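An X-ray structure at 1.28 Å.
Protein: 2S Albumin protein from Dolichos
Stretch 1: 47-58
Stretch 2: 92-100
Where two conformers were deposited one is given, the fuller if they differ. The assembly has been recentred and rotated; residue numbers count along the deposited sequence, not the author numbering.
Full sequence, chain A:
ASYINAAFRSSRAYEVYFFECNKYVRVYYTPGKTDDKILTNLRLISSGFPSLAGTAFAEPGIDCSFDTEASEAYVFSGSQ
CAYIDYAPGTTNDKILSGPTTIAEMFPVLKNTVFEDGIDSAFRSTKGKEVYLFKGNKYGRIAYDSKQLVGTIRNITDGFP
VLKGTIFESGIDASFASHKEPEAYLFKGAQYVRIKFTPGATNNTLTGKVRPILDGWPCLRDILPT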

# COMPACT_ATOMS: atom_id res chain seq x y z
N SER A 47 9.88 16.03 4.04
CA SER A 47 11.21 15.97 4.68
C SER A 47 11.93 14.68 4.29
O SER A 47 13.11 14.70 3.84
CB SER A 47 11.04 16.07 6.18
OG SER A 47 12.26 15.84 6.86
N GLY A 48 11.25 13.55 4.46
CA GLY A 48 11.83 12.22 4.18
C GLY A 48 12.19 12.07 2.74
O GLY A 48 13.14 11.31 2.46
N PHE A 49 11.38 12.66 1.87
CA PHE A 49 11.46 12.51 0.40
C PHE A 49 11.45 13.88 -0.23
O PHE A 49 10.44 14.32 -0.80
CB PHE A 49 10.28 11.64 -0.04
CG PHE A 49 10.29 10.31 0.69
CD1 PHE A 49 11.25 9.33 0.40
CD2 PHE A 49 9.40 10.10 1.70
CE1 PHE A 49 11.31 8.16 1.15
CE2 PHE A 49 9.46 8.97 2.45
CZ PHE A 49 10.38 7.98 2.16
N PRO A 50 12.61 14.56 -0.19
CA PRO A 50 12.63 15.91 -0.73
C PRO A 50 12.24 15.99 -2.20
O PRO A 50 11.77 17.05 -2.64
CB PRO A 50 14.03 16.41 -0.45
CG PRO A 50 14.48 15.64 0.75
CD PRO A 50 13.82 14.28 0.62
N SER A 51 12.43 14.92 -2.94
CA SER A 51 11.99 14.86 -4.37
C SER A 51 10.49 15.16 -4.47
O SER A 51 10.05 15.55 -5.56
CB SER A 51 12.37 13.55 -5.03
OG SER A 51 11.73 12.46 -4.46
N LEU A 52 9.71 14.92 -3.42
CA LEU A 52 8.26 15.07 -3.42
C LEU A 52 7.83 16.42 -2.84
O LEU A 52 6.64 16.72 -2.79
CB LEU A 52 7.66 13.91 -2.62
CG LEU A 52 7.98 12.53 -3.14
CD1 LEU A 52 7.26 11.47 -2.28
CD2 LEU A 52 7.51 12.46 -4.57
N ALA A 53 8.76 17.22 -2.32
CA ALA A 53 8.41 18.54 -1.75
C ALA A 53 7.70 19.37 -2.81
O ALA A 53 8.12 19.34 -3.95
CB ALA A 53 9.62 19.22 -1.20
N GLY A 54 6.62 20.06 -2.42
CA GLY A 54 5.84 20.90 -3.32
C GLY A 54 4.90 20.13 -4.21
O GLY A 54 4.33 20.77 -5.07
N THR A 55 4.74 18.82 -4.04
CA THR A 55 3.79 18.00 -4.84
C THR A 55 2.61 17.59 -3.96
O THR A 55 2.62 17.74 -2.71
CB THR A 55 4.46 16.76 -5.41
OG1 THR A 55 4.64 15.85 -4.33
CG2 THR A 55 5.76 17.02 -6.15
N ALA A 56 1.59 17.06 -4.60
CA ALA A 56 0.38 16.52 -3.94
C ALA A 56 0.81 15.40 -2.97
O ALA A 56 0.06 15.12 -2.03
CB ALA A 56 -0.56 16.03 -4.99
N PHE A 57 1.89 14.73 -3.33
CA PHE A 57 2.35 13.58 -2.51
C PHE A 57 2.86 14.03 -1.15
O PHE A 57 2.79 13.24 -0.19
CB PHE A 57 3.38 12.75 -3.27
CG PHE A 57 2.92 12.48 -4.67
CD1 PHE A 57 1.94 11.55 -4.89
CD2 PHE A 57 3.45 13.19 -5.73
CE1 PHE A 57 1.45 11.36 -6.16
CE2 PHE A 57 2.91 13.03 -6.98
CZ PHE A 57 1.91 12.10 -7.22
N ALA A 58 3.35 15.26 -1.06
CA ALA A 58 3.76 15.81 0.23
C ALA A 58 2.55 16.43 0.94
O ALA A 58 2.35 16.26 2.16
CB ALA A 58 4.83 16.86 0.04
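Stretch 2, residues 92-100: NDKILSGPT

Stretch 2 runs along stretch 1 in the same order of contact: Asp93 and Lys94 meet the 3-10 segment from Pro50 to Leu52, and Pro99 meets Thr55 and Phe57. The register confirms this, with Ser51 CA 5.1 Å from Lys94 CA and Thr55 CA 8.0 Å from Pro99 CA. Lys94 and Ile95 are extended (phi/psi -161/154 and -82/119); the chain then turns a corner at Leu96 and Ser97, which stay out of reach, and returns through Pro99, whose preceding peptide bond is cis. The two stretches together bury 364 Å².

The polar contact centres on one carboxylate. Asp93 (chi1 60°, p) directs OD2 to the start of the 3-10 segment, where Ser51 N donates to it at 2.9 Å with an N-H...acceptor angle of 155°, and Ser51 OG donates to the same OD2 at 2.6 Å. The p rotamer of Ser51 (chi1 64°) lets backbone and hydroxyl converge on a single oxygen. Pro50 N also lies 3.2 Å from Asp93 OD2, but it has no hydrogen to share, so that approach is simple proximity. The other oxygen is linked through water: the oxygen of water 1 lies 2.7 Å from Asp93 OD1 and 2.7 Å from Gly48 O, bridging the two; which of the acceptors within its reach receive its protons is not settled.

Apolar packing follows in two patches. Ile95 (chi1 m, chi2 t) points its CA-to-CB bond sideways, yet its end comes nearer: Ile95 CG1 is 4.0 Å from Leu52 CD2. Farther along, Pro99 CB meets the edge of the Phe57 ring, 3.7 Å from Phe57 CE2, while Pro99 CG is 4.3 Å from Thr55 CG2. Separately, the Ile95 CD1 methyl touches the backbone carbonyl Ser51 O at 3.4 Å, a van der Waals contact.

The intervening type II turn, Leu52 to Thr55, is braced internally by Thr55 OG1 donating to Leu52 O at 2.7 Å.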

# COMPACT_ATOMS: atom_id res chain seq x y z
N ASN A 92 19.12 10.17 -1.78
CA ASN A 92 19.14 10.11 -3.25
C ASN A 92 17.75 9.73 -3.75
O ASN A 92 17.70 9.16 -4.87
CB ASN A 92 20.25 9.18 -3.76
CG ASN A 92 21.64 9.67 -3.39
OD1 ASN A 92 21.90 10.87 -3.43
ND2 ASN A 92 22.53 8.77 -3.02
N ASP A 93 16.66 10.02 -3.01
CA ASP A 93 15.31 9.73 -3.57
C ASP A 93 15.10 10.61 -4.82
O ASP A 93 15.57 11.77 -4.92
CB ASP A 93 14.19 10.00 -2.55
CG ASP A 93 14.19 11.46 -2.09
OD1 ASP A 93 15.18 11.80 -1.36
OD2 ASP A 93 13.25 12.23 -2.33
N LYS A 94 14.30 10.13 -5.76
CA LYS A 94 14.03 10.94 -6.95
C LYS A 94 12.76 10.40 -7.62
O LYS A 94 12.45 9.19 -7.55
CB LYS A 94 15.22 10.89 -7.90
CG LYS A 94 15.61 9.46 -8.24
CD LYS A 94 16.59 9.30 -9.41
CE LYS A 94 16.17 10.06 -10.65
NZ LYS A 94 17.15 9.97 -11.78
N ILE A 95 12.11 11.30 -8.34
CA ILE A 95 10.94 10.97 -9.16
C ILE A 95 11.45 10.41 -10.47
O ILE A 95 12.19 11.15 -11.22
CB ILE A 95 10.03 12.16 -9.37
CG1 ILE A 95 9.49 12.71 -8.05
CG2 ILE A 95 8.95 11.77 -10.35
CD1 ILE A 95 8.59 13.89 -8.18
N LEU A 96 11.11 9.17 -10.78
CA LEU A 96 11.45 8.51 -12.05
C LEU A 96 10.41 8.77 -13.17
O LEU A 96 10.82 8.79 -14.37
CB LEU A 96 11.54 7.00 -11.81
CG LEU A 96 12.56 6.57 -10.79
CD1 LEU A 96 12.38 5.10 -10.49
CD2 LEU A 96 13.97 6.97 -11.26
N SER A 97 9.15 8.98 -12.84
CA SER A 97 8.11 9.22 -13.86
C SER A 97 7.01 10.04 -13.20
O SER A 97 6.69 9.76 -12.07
CB SER A 97 7.57 7.90 -14.47
OG SER A 97 6.57 8.11 -15.45
N GLY A 98 6.40 10.97 -13.93
CA GLY A 98 5.37 11.86 -13.40
C GLY A 98 5.98 13.03 -12.61
O GLY A 98 7.18 13.32 -12.83
N PRO A 99 5.23 13.69 -11.72
CA PRO A 99 3.85 13.36 -11.38
C PRO A 99 2.96 13.51 -12.63
O PRO A 99 3.17 14.34 -13.48
CB PRO A 99 3.48 14.45 -10.38
CG PRO A 99 4.79 14.76 -9.71
CD PRO A 99 5.73 14.75 -10.87
N THR A 100 1.97 12.66 -12.75
CA THR A 100 0.95 12.76 -13.81
C THR A 100 -0.35 12.15 -13.31
O THR A 100 -0.39 11.68 -12.20
CB THR A 100 1.45 12.11 -15.11
OG1 THR A 100 0.60 12.46 -16.18
CG2 THR A 100 1.57 10.61 -14.99
O HOH W 1 15.22 10.35 0.94